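Local coordinates for Tll0287 protein (Thermosynechococcus elongatus, PDB 5B82) that binds a covalently attached heme c through His/Cys axial ligation in a PAS-like domain, probably with a redox or sensory role linked to photosynthesis, at residues Ala81-Tyr93 against Phe167-Pro181. Numbering follows the deposited sequence.
Sequences ANGWQVRQVALKY and FRVGDLRGMYAVTIP. With HEC (heme c), chain B.
Q85, R87 and V89 pair with T179, A177 and M175 as antiparallel hydrogen-bonded residues, joining strand 85-89, at one border of the antiparallel PAS-like sheet, to strand 172-181. Six backbone bonds hold this ladder, among them V89 N to M175 O at 2.9 Å. Between these pairs, V86 and V178 set their methyls side by side, and Q88 runs beside Y176, touching ring atom CD1 through CG, with its amide only 12° from parallel to the ring. This face carries helices 28-49 and 69-82; Q88 OE1 is bonded to R45 of the former and also lies 3.4 Å from HEC CAA. On the other face M175 CE rests 3.9 Å from V89 CB, while V89 CG2 meets A177 CB and also covers the R87 guanidinium, which reaches away to D105 and the carbonyls of N97 and A99.

Past the ladder, R173 ties the loop after strand 85-89 to the heme. With CG anti to the backbone N (chi1 172°) and a bend at chi2, the chain is laid over one porphyrin face at the rim of the pyrrole that bears the propionate, NE 3.2 Å from HEC CHB. The guanidinium then splits its bonds: NH2 donates to propionate oxygen O1A of HEC at 2.7 Å, and NH1 to K92 O at 2.9 Å, so two partners fix its rotation beside the propionate, whose charge it probably offsets. Strand 172-181 begins with a classic beta bulge, in which R173 and G174 together stand opposite I135 of strand 128-136.

Behind R173, the F167 ring is sandwiched, with R173 CD over one face and K92 NZ over the opposite one in a cation-pi contact; NZ also bonds to Y165 O. One water, at the edge of the F167 ring and in its plane, accepts from K92 N and donates to R173 O at 2.8 Å.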
ATOM      1  N   ALA A  81      -4.795  16.118   6.415  1.00 36.31           N
ATOM      2  CA  ALA A  81      -3.995  17.056   7.191  1.00 38.20           C
ATOM      3  C   ALA A  81      -3.074  17.886   6.307  1.00 41.95           C
ATOM      4  O   ALA A  81      -2.742  19.022   6.650  1.00 43.68           O
ATOM      5  CB  ALA A  81      -3.186  16.318   8.244  1.00 34.56           C
ATOM      6  N   ASN A  82      -2.664  17.329   5.170  1.00 35.94           N
ATOM      7  CA  ASN A  82      -1.673  18.013   4.347  1.00 37.51           C
ATOM      8  C   ASN A  82      -2.179  18.612   3.029  1.00 36.80           C
ATOM      9  O   ASN A  82      -1.444  19.321   2.335  1.00 36.46           O
ATOM     10  CB  ASN A  82      -0.492  17.083   4.085  1.00 29.89           C
ATOM     11  CG  ASN A  82       0.320  16.812   5.335  1.00 32.93           C
ATOM     12  OD1 ASN A  82       1.173  17.614   5.722  1.00 32.54           O
ATOM     13  ND2 ASN A  82       0.054  15.686   5.979  1.00 34.22           N
ATOM     14  N   GLY A  83      -3.429  18.339   2.684  1.00 31.93           N
ATOM     15  CA  GLY A  83      -3.943  18.759   1.395  1.00 31.56           C
ATOM     16  C   GLY A  83      -3.323  17.957   0.264  1.00 29.72           C
ATOM     17  O   GLY A  83      -3.142  18.462  -0.847  1.00 27.21           O
ATOM     18  N   TRP A  84      -2.968  16.704   0.558  1.00 25.36           N
ATOM     19  CA  TRP A  84      -2.471  15.788  -0.455  1.00 23.38           C
ATOM     20  C   TRP A  84      -3.566  14.789  -0.798  1.00 28.38           C
ATOM     21  O   TRP A  84      -4.566  14.689  -0.095  1.00 33.44           O
ATOM     22  CB  TRP A  84      -1.263  14.999   0.077  1.00 22.34           C
ATOM     23  CG  TRP A  84      -0.120  15.841   0.566  1.00 26.20           C
ATOM     24  CD1 TRP A  84       0.167  17.124   0.203  1.00 27.15           C
ATOM     25  CD2 TRP A  84       0.891  15.454   1.513  1.00 26.38           C
ATOM     26  NE1 TRP A  84       1.293  17.558   0.864  1.00 28.12           N
ATOM     27  CE2 TRP A  84       1.756  16.556   1.674  1.00 24.68           C
ATOM     28  CE3 TRP A  84       1.142  14.284   2.244  1.00 28.27           C
ATOM     29  CZ2 TRP A  84       2.852  16.528   2.537  1.00 24.07           C
ATOM     30  CZ3 TRP A  84       2.240  14.254   3.101  1.00 29.82           C
ATOM     31  CH2 TRP A  84       3.082  15.366   3.235  1.00 26.04           C
ATOM     32  N   GLN A  85      -3.376  14.051  -1.885  1.00 26.40           N
ATOM     33  CA  GLN A  85      -4.109  12.811  -2.086  1.00 23.12           C
ATOM     34  C   GLN A  85      -3.127  11.711  -1.718  1.00 20.92           C
ATOM     35  O   GLN A  85      -1.990  11.744  -2.164  1.00 20.93           O
ATOM     36  CB  GLN A  85      -4.525  12.666  -3.541  1.00 22.88           C
ATOM     37  CG  GLN A  85      -5.559  13.698  -3.969  1.00 36.43           C
ATOM     38  CD  GLN A  85      -5.389  14.113  -5.404  1.00 48.14           C
ATOM     39  OE1 GLN A  85      -5.418  13.281  -6.314  1.00 54.29           O
ATOM     40  NE2 GLN A  85      -5.193  15.407  -5.621  1.00 53.95           N
ATOM     41  N   VAL A  86      -3.559  10.759  -0.895  1.00 19.12           N
ATOM     42  CA  VAL A  86      -2.703   9.638  -0.481  1.00 21.33           C
ATOM     43  C   VAL A  86      -3.521   8.374  -0.589  1.00 22.78           C
ATOM     44  O   VAL A  86      -4.640   8.320  -0.081  1.00 27.11           O
ATOM     45  CB  VAL A  86      -2.228   9.784   0.983  1.00 20.60           C
ATOM     46  CG1 VAL A  86      -1.334   8.582   1.390  1.00 19.37           C
ATOM     47  CG2 VAL A  86      -1.506  11.102   1.171  1.00 20.71           C
ATOM     48  N   ARG A  87      -2.978   7.363  -1.253  1.00 21.82           N
ATOM     49  CA  ARG A  87      -3.743   6.154  -1.524  1.00 22.66           C
ATOM     50  C   ARG A  87      -2.844   4.954  -1.815  1.00 18.60           C
ATOM     51  O   ARG A  87      -1.851   5.062  -2.544  1.00 18.78           O
ATOM     52  CB  ARG A  87      -4.650   6.387  -2.730  1.00 24.84           C
ATOM     53  CG  ARG A  87      -5.680   5.298  -2.960  1.00 27.97           C
ATOM     54  CD  ARG A  87      -6.683   5.739  -4.028  1.00 34.76           C
ATOM     55  NE  ARG A  87      -6.106   5.736  -5.370  1.00 32.36           N
ATOM     56  CZ  ARG A  87      -6.256   4.747  -6.245  1.00 28.49           C
ATOM     57  NH1 ARG A  87      -6.968   3.670  -5.922  1.00 28.75           N
ATOM     58  NH2 ARG A  87      -5.699   4.832  -7.441  1.00 26.23           N
ATOM     59  N   GLN A  88      -3.208   3.805  -1.259  1.00 21.14           N
ATOM     60  CA  GLN A  88      -2.555   2.557  -1.630  1.00 24.36           C
ATOM     61  C   GLN A  88      -3.162   2.086  -2.935  1.00 24.45           C
ATOM     62  O   GLN A  88      -4.367   2.224  -3.160  1.00 21.36           O
ATOM     63  CB  GLN A  88      -2.765   1.499  -0.558  1.00 21.93           C
ATOM     64  CG  GLN A  88      -2.101   1.835   0.760  1.00 22.17           C
ATOM     65  CD  GLN A  88      -2.597   0.952   1.887  1.00 22.14           C
ATOM     66  OE1 GLN A  88      -1.941  -0.022   2.262  1.00 22.21           O
ATOM     67  NE2 GLN A  88      -3.768   1.279   2.426  1.00 24.09           N
ATOM     68  N   VAL A  89      -2.322   1.552  -3.806  1.00 15.41           N
ATOM     69  CA  VAL A  89      -2.776   1.066  -5.099  1.00 21.25           C
ATOM     70  C   VAL A  89      -2.143  -0.282  -5.381  1.00 25.70           C
ATOM     71  O   VAL A  89      -0.934  -0.439  -5.234  1.00 24.80           O
ATOM     72  CB  VAL A  89      -2.362   2.024  -6.227  1.00 22.72           C
ATOM     73  CG1 VAL A  89      -2.933   1.542  -7.560  1.00 20.47           C
ATOM     74  CG2 VAL A  89      -2.824   3.454  -5.913  1.00 24.01           C
ATOM     75  N   ALA A  90      -2.958  -1.253  -5.781  1.00 22.53           N
ATOM     76  CA  ALA A  90      -2.449  -2.573  -6.123  1.00 27.34           C
ATOM     77  C   ALA A  90      -3.252  -3.197  -7.251  1.00 29.63           C
ATOM     78  O   ALA A  90      -4.470  -3.035  -7.324  1.00 37.60           O
ATOM     79  CB  ALA A  90      -2.449  -3.491  -4.900  1.00 19.31           C
ATOM     80  N   LEU A  91      -2.551  -3.895  -8.138  1.00 29.51           N
ATOM     81  CA  LEU A  91      -3.184  -4.678  -9.192  1.00 34.68           C
ATOM     82  C   LEU A  91      -4.112  -5.726  -8.579  1.00 34.50           C
ATOM     83  O   LEU A  91      -5.251  -5.900  -9.018  1.00 36.82           O
ATOM     84  CB  LEU A  91      -2.112  -5.367 -10.030  1.00 39.58           C
ATOM     85  CG  LEU A  91      -2.580  -6.466 -10.981  1.00 48.69           C
ATOM     86  CD1 LEU A  91      -3.093  -5.878 -12.287  1.00 52.49           C
ATOM     87  CD2 LEU A  91      -1.458  -7.472 -11.228  1.00 50.60           C
ATOM     88  N   LYS A  92      -3.605  -6.425  -7.566  1.00 29.45           N
ATOM     89  CA  LYS A  92      -4.378  -7.411  -6.819  1.00 29.55           C
ATOM     90  C   LYS A  92      -4.747  -6.799  -5.479  1.00 29.86           C
ATOM     91  O   LYS A  92      -3.979  -6.879  -4.517  1.00 28.24           O
ATOM     92  CB  LYS A  92      -3.553  -8.690  -6.609  1.00 29.96           C
ATOM     93  CG  LYS A  92      -3.029  -9.292  -7.904  1.00 36.04           C
ATOM     94  CD  LYS A  92      -1.935 -10.329  -7.656  1.00 37.22           C
ATOM     95  CE  LYS A  92      -2.476 -11.577  -6.979  1.00 39.00           C
ATOM     96  NZ  LYS A  92      -1.405 -12.611  -6.837  1.00 46.33           N
ATOM     97  N   TYR A  93      -5.921  -6.175  -5.427  1.00 29.58           N
ATOM     98  CA  TYR A  93      -6.343  -5.412  -4.261  1.00 30.02           C
ATOM     99  C   TYR A  93      -7.411  -6.133  -3.451  1.00 33.03           C
ATOM    100  O   TYR A  93      -8.160  -6.956  -3.971  1.00 36.33           O
ATOM    101  CB  TYR A  93      -6.877  -4.042  -4.688  1.00 31.12           C
ATOM    102  CG  TYR A  93      -7.902  -4.146  -5.790  1.00 29.80           C
ATOM    103  CD1 TYR A  93      -9.251  -4.309  -5.500  1.00 35.16           C
ATOM    104  CD2 TYR A  93      -7.517  -4.115  -7.121  1.00 33.23           C
ATOM    105  CE1 TYR A  93     -10.185  -4.421  -6.509  1.00 43.95           C
ATOM    106  CE2 TYR A  93      -8.443  -4.225  -8.131  1.00 34.76           C
ATOM    107  CZ  TYR A  93      -9.770  -4.376  -7.823  1.00 41.97           C
ATOM    108  OH  TYR A  93     -10.687  -4.488  -8.837  1.00 51.91           O
ATOM    109  N   PHE A 167       0.420 -14.394  -3.058  1.00 37.25           N
ATOM    110  CA  PHE A 167       1.751 -13.792  -3.105  1.00 32.26           C
ATOM    111  C   PHE A 167       2.831 -14.716  -2.546  1.00 40.49           C
ATOM    112  O   PHE A 167       2.544 -15.622  -1.766  1.00 42.48           O
ATOM    113  CB  PHE A 167       1.773 -12.486  -2.320  1.00 29.33           C
ATOM    114  CG  PHE A 167       0.938 -11.400  -2.923  1.00 27.37           C
ATOM    115  CD1 PHE A 167       1.434 -10.615  -3.949  1.00 29.62           C
ATOM    116  CD2 PHE A 167      -0.330 -11.145  -2.446  1.00 27.79           C
ATOM    117  CE1 PHE A 167       0.666  -9.611  -4.497  1.00 29.79           C
ATOM    118  CE2 PHE A 167      -1.097 -10.138  -2.991  1.00 31.03           C
ATOM    119  CZ  PHE A 167      -0.597  -9.372  -4.015  1.00 26.53           C
ATOM    120  N   ARG A 168       4.074 -14.468  -2.948  1.00 38.12           N
ATOM    121  CA  ARG A 168       5.232 -15.118  -2.344  1.00 41.08           C
ATOM    122  C   ARG A 168       6.159 -14.043  -1.800  1.00 38.41           C
ATOM    123  O   ARG A 168       6.064 -12.886  -2.203  1.00 34.68           O
ATOM    124  CB  ARG A 168       5.981 -15.967  -3.366  1.00 44.33           C
ATOM    125  CG  ARG A 168       5.208 -17.166  -3.877  1.00 54.03           C
ATOM    126  CD  ARG A 168       6.130 -18.362  -4.132  1.00 63.65           C
ATOM    127  NE  ARG A 168       7.452 -17.974  -4.628  1.00 70.74           N
ATOM    128  CZ  ARG A 168       7.700 -17.542  -5.862  1.00 73.08           C
ATOM    129  NH1 ARG A 168       6.712 -17.417  -6.740  1.00 72.00           N
ATOM    130  NH2 ARG A 168       8.937 -17.218  -6.217  1.00 73.25           N
ATOM    131  N   VAL A 169       7.042 -14.420  -0.883  1.00 32.73           N
ATOM    132  CA  VAL A 169       8.005 -13.482  -0.319  1.00 31.77           C
ATOM    133  C   VAL A 169       8.858 -12.886  -1.427  1.00 39.55           C
ATOM    134  O   VAL A 169       9.498 -13.614  -2.185  1.00 41.27           O
ATOM    135  CB  VAL A 169       8.934 -14.165   0.699  1.00 37.61           C
ATOM    136  CG1 VAL A 169      10.003 -13.198   1.177  1.00 38.05           C
ATOM    137  CG2 VAL A 169       8.132 -14.683   1.871  1.00 41.30           C
ATOM    138  N   GLY A 170       8.846 -11.560  -1.525  1.00 36.72           N
ATOM    139  CA  GLY A 170       9.617 -10.854  -2.532  1.00 39.09           C
ATOM    140  C   GLY A 170       8.782 -10.311  -3.673  1.00 37.22           C
ATOM    141  O   GLY A 170       9.269  -9.520  -4.477  1.00 36.25           O
ATOM    142  N   ASP A 171       7.525 -10.739  -3.756  1.00 35.10           N
ATOM    143  CA  ASP A 171       6.613 -10.233  -4.784  1.00 30.92           C
ATOM    144  C   ASP A 171       6.360  -8.733  -4.650  1.00 25.47           C
ATOM    145  O   ASP A 171       6.456  -8.175  -3.562  1.00 28.00           O
ATOM    146  CB  ASP A 171       5.256 -10.934  -4.698  1.00 29.51           C
ATOM    147  CG  ASP A 171       5.290 -12.343  -5.236  1.00 37.52           C
ATOM    148  OD1 ASP A 171       6.403 -12.836  -5.516  1.00 40.04           O
ATOM    149  OD2 ASP A 171       4.205 -12.953  -5.367  1.00 34.62           O
ATOM    150  N   LEU A 172       6.001  -8.091  -5.756  1.00 26.36           N
ATOM    151  CA  LEU A 172       5.493  -6.723  -5.694  1.00 28.56           C
ATOM    152  C   LEU A 172       4.035  -6.737  -5.239  1.00 26.70           C
ATOM    153  O   LEU A 172       3.165  -7.260  -5.939  1.00 33.17           O
ATOM    154  CB  LEU A 172       5.613  -6.044  -7.057  1.00 28.84           C
ATOM    155  CG  LEU A 172       4.974  -4.660  -7.158  1.00 30.01           C
ATOM    156  CD1 LEU A 172       5.700  -3.669  -6.247  1.00 25.21           C
ATOM    157  CD2 LEU A 172       4.978  -4.199  -8.602  1.00 30.87           C
ATOM    158  N   ARG A 173       3.774  -6.161  -4.067  1.00 23.89           N
ATOM    159  CA  ARG A 173       2.438  -6.156  -3.478  1.00 23.54           C
ATOM    160  C   ARG A 173       1.546  -5.059  -4.064  1.00 26.26           C
ATOM    161  O   ARG A 173       0.347  -5.259  -4.277  1.00 22.55           O
ATOM    162  CB  ARG A 173       2.542  -5.956  -1.965  1.00 21.69           C
ATOM    163  CG  ARG A 173       1.208  -5.738  -1.279  1.00 22.93           C
ATOM    164  CD  ARG A 173       0.385  -7.029  -1.222  1.00 28.87           C
ATOM    165  NE  ARG A 173      -0.905  -6.790  -0.581  1.00 29.25           N
ATOM    166  CZ  ARG A 173      -2.002  -6.394  -1.223  1.00 28.23           C
ATOM    167  NH1 ARG A 173      -1.972  -6.207  -2.534  1.00 25.83           N
ATOM    168  NH2 ARG A 173      -3.131  -6.194  -0.553  1.00 22.83           N
ATOM    169  N   GLY A 174       2.153  -3.906  -4.312  1.00 24.54           N
ATOM    170  CA  GLY A 174       1.452  -2.710  -4.741  1.00 24.83           C
ATOM    171  C   GLY A 174       2.355  -1.529  -4.448  1.00 23.09           C
ATOM    172  O   GLY A 174       3.583  -1.669  -4.416  1.00 20.61           O
ATOM    173  N   MET A 175       1.762  -0.366  -4.212  1.00 21.20           N
ATOM    174  CA  MET A 175       2.537   0.848  -3.983  1.00 18.43           C
ATOM    175  C   MET A 175       1.741   1.853  -3.179  1.00 19.55           C
ATOM    176  O   MET A 175       0.508   1.750  -3.101  1.00 17.52           O
ATOM    177  CB  MET A 175       2.935   1.478  -5.314  1.00 19.55           C
ATOM    178  CG  MET A 175       1.778   2.145  -6.062  1.00 17.54           C
ATOM    179  SD  MET A 175       2.275   2.633  -7.713  1.00 21.16           S
ATOM    180  CE  MET A 175       0.706   3.299  -8.326  1.00 22.39           C
ATOM    181  N   TYR A 176       2.438   2.803  -2.552  1.00 17.68           N
ATOM    182  CA  TYR A 176       1.779   4.012  -2.047  1.00 15.29           C
ATOM    183  C   TYR A 176       1.826   5.056  -3.153  1.00 17.77           C
ATOM    184  O   TYR A 176       2.802   5.115  -3.901  1.00 20.07           O
ATOM    185  CB  TYR A 176       2.483   4.573  -0.813  1.00 16.74           C
ATOM    186  CG  TYR A 176       2.672   3.562   0.292  1.00 21.22           C
ATOM    187  CD1 TYR A 176       1.654   3.291   1.202  1.00 21.38           C
ATOM    188  CD2 TYR A 176       3.869   2.887   0.429  1.00 20.54           C
ATOM    189  CE1 TYR A 176       1.828   2.354   2.211  1.00 21.34           C
ATOM    190  CE2 TYR A 176       4.057   1.966   1.437  1.00 23.21           C
ATOM    191  CZ  TYR A 176       3.036   1.698   2.316  1.00 24.13           C
ATOM    192  OH  TYR A 176       3.233   0.766   3.304  1.00 22.37           O
ATOM    193  N   ALA A 177       0.779   5.874  -3.254  1.00 17.77           N
ATOM    194  CA  ALA A 177       0.713   6.952  -4.251  1.00 16.48           C
ATOM    195  C   ALA A 177       0.283   8.249  -3.580  1.00 18.84           C
ATOM    196  O   ALA A 177      -0.765   8.308  -2.930  1.00 19.02           O
ATOM    197  CB  ALA A 177      -0.263   6.601  -5.349  1.00 17.12           C
ATOM    198  N   VAL A 178       1.101   9.283  -3.710  1.00 16.91           N
ATOM    199  CA  VAL A 178       0.765  10.588  -3.156  1.00 17.38           C
ATOM    200  C   VAL A 178       0.761  11.644  -4.249  1.00 24.06           C
ATOM    201  O   VAL A 178       1.623  11.632  -5.124  1.00 20.96           O
ATOM    202  CB  VAL A 178       1.777  11.014  -2.083  1.00 17.28           C
ATOM    203  CG1 VAL A 178       1.447  12.402  -1.551  1.00 17.62           C
ATOM    204  CG2 VAL A 178       1.821   9.988  -0.958  1.00 16.06           C
ATOM    205  N   THR A 179      -0.208  12.554  -4.203  1.00 22.41           N
ATOM    206  CA  THR A 179      -0.206  13.689  -5.111  1.00 21.68           C
ATOM    207  C   THR A 179      -0.224  15.006  -4.341  1.00 20.11           C
ATOM    208  O   THR A 179      -1.068  15.217  -3.468  1.00 22.73           O
ATOM    209  CB  THR A 179      -1.408  13.661  -6.072  1.00 23.33           C
ATOM    210  OG1 THR A 179      -1.281  12.548  -6.961  1.00 17.64           O
ATOM    211  CG2 THR A 179      -1.467  14.949  -6.907  1.00 23.89           C
ATOM    212  N   ILE A 180       0.722  15.884  -4.663  1.00 21.96           N
ATOM    213  CA  ILE A 180       0.643  17.272  -4.233  1.00 20.71           C
ATOM    214  C   ILE A 180       0.046  18.067  -5.394  1.00 23.95           C
ATOM    215  O   ILE A 180       0.733  18.358  -6.372  1.00 22.02           O
ATOM    216  CB  ILE A 180       2.013  17.858  -3.868  1.00 18.26           C
ATOM    217  CG1 ILE A 180       2.782  16.923  -2.922  1.00 22.96           C
ATOM    218  CG2 ILE A 180       1.834  19.252  -3.248  1.00 19.83           C
ATOM    219  CD1 ILE A 180       4.193  17.399  -2.638  1.00 24.48           C
ATOM    220  N   PRO A 181      -1.241  18.401  -5.296  1.00 22.52           N
ATOM    221  CA  PRO A 181      -1.964  19.004  -6.425  1.00 27.31           C
ATOM    222  C   PRO A 181      -1.332  20.302  -6.926  1.00 23.05           C
ATOM    223  O   PRO A 181      -0.760  21.043  -6.138  1.00 23.39           O
ATOM    224  CB  PRO A 181      -3.357  19.276  -5.852  1.00 25.98           C
ATOM    225  CG  PRO A 181      -3.176  19.304  -4.387  1.00 32.26           C
ATOM    226  CD  PRO A 181      -2.071  18.327  -4.084  1.00 21.84           C
TER
HETATM  227 FE   HEC B 501      -2.519  -6.386   4.061  1.00 24.74          FE
HETATM  228  CHA HEC B 501      -4.804  -4.481   2.424  1.00 22.10           C
HETATM  229  CHB HEC B 501      -0.026  -5.071   1.995  1.00 23.23           C
HETATM  230  CHC HEC B 501      -0.136  -8.058   5.796  1.00 29.06           C
HETATM  231  CHD HEC B 501      -4.988  -7.991   5.829  1.00 27.45           C
HETATM  232  NA  HEC B 501      -2.435  -5.076   2.457  1.00 23.96           N
HETATM  233  C1A HEC B 501      -3.499  -4.302   2.042  1.00 24.69           C
HETATM  234  C2A HEC B 501      -3.006  -3.291   1.127  1.00 24.16           C
HETATM  235  C3A HEC B 501      -1.683  -3.465   1.022  1.00 22.44           C
HETATM  236  C4A HEC B 501      -1.301  -4.585   1.844  1.00 24.98           C
HETATM  237  CMA HEC B 501      -0.697  -2.648   0.172  1.00 17.22           C
HETATM  238  CAA HEC B 501      -3.852  -2.199   0.425  1.00 24.65           C
HETATM  239  CBA HEC B 501      -4.177  -2.563  -1.024  1.00 21.00           C
HETATM  240  CGA HEC B 501      -5.348  -3.507  -1.074  1.00 20.63           C
HETATM  241  O1A HEC B 501      -5.171  -4.663  -1.529  1.00 30.44           O
HETATM  242  O2A HEC B 501      -6.460  -3.122  -0.628  1.00 24.48           O
HETATM  243  NB  HEC B 501      -0.481  -6.538   3.894  1.00 28.16           N
HETATM  244  C1B HEC B 501       0.367  -5.885   3.026  1.00 26.72           C
HETATM  245  C2B HEC B 501       1.735  -6.200   3.384  1.00 26.88           C
HETATM  246  C3B HEC B 501       1.702  -7.031   4.427  1.00 24.58           C
HETATM  247  C4B HEC B 501       0.313  -7.253   4.777  1.00 27.82           C
HETATM  248  CMB HEC B 501       2.999  -5.698   2.640  1.00 17.17           C
HETATM  249  CAB HEC B 501       2.921  -7.642   5.159  1.00 22.04           C
HETATM  250  CBB HEC B 501       3.741  -6.539   5.876  1.00 19.42           C
HETATM  251  NC  HEC B 501      -2.563  -7.793   5.513  1.00 30.66           N
HETATM  252  C1C HEC B 501      -1.449  -8.311   6.134  1.00 31.59           C
HETATM  253  C2C HEC B 501      -1.893  -9.053   7.296  1.00 33.41           C
HETATM  254  C3C HEC B 501      -3.232  -9.152   7.233  1.00 31.24           C
HETATM  255  C4C HEC B 501      -3.679  -8.285   6.158  1.00 29.68           C
HETATM  256  CMC HEC B 501      -0.946  -9.949   8.128  1.00 26.69           C
HETATM  257  CAC HEC B 501      -4.168  -9.949   8.182  1.00 28.95           C
HETATM  258  CBC HEC B 501      -4.064  -9.571   9.678  1.00 34.48           C
HETATM  259  ND  HEC B 501      -4.564  -6.315   4.080  1.00 27.17           N
HETATM  260  C1D HEC B 501      -5.382  -6.968   4.997  1.00 32.00           C
HETATM  261  C2D HEC B 501      -6.714  -6.398   4.929  1.00 28.75           C
HETATM  262  C3D HEC B 501      -6.636  -5.317   3.858  1.00 28.85           C
HETATM  263  C4D HEC B 501      -5.278  -5.334   3.389  1.00 27.07           C
HETATM  264  CMD HEC B 501      -7.956  -6.794   5.752  1.00 25.18           C
HETATM  265  CAD HEC B 501      -7.757  -4.368   3.382  1.00 24.15           C
HETATM  266  CBD HEC B 501      -7.662  -3.158   4.304  1.00 25.35           C
HETATM  267  CGD HEC B 501      -8.573  -2.039   3.848  1.00 24.03           C
HETATM  268  O1D HEC B 501      -9.811  -2.223   3.846  1.00 29.31           O
HETATM  269  O2D HEC B 501      -8.046  -0.961   3.495  1.00 26.35           O
HETATM  270  O   HOH W   1      -0.835  -6.363  -6.622  1.00 29.04           O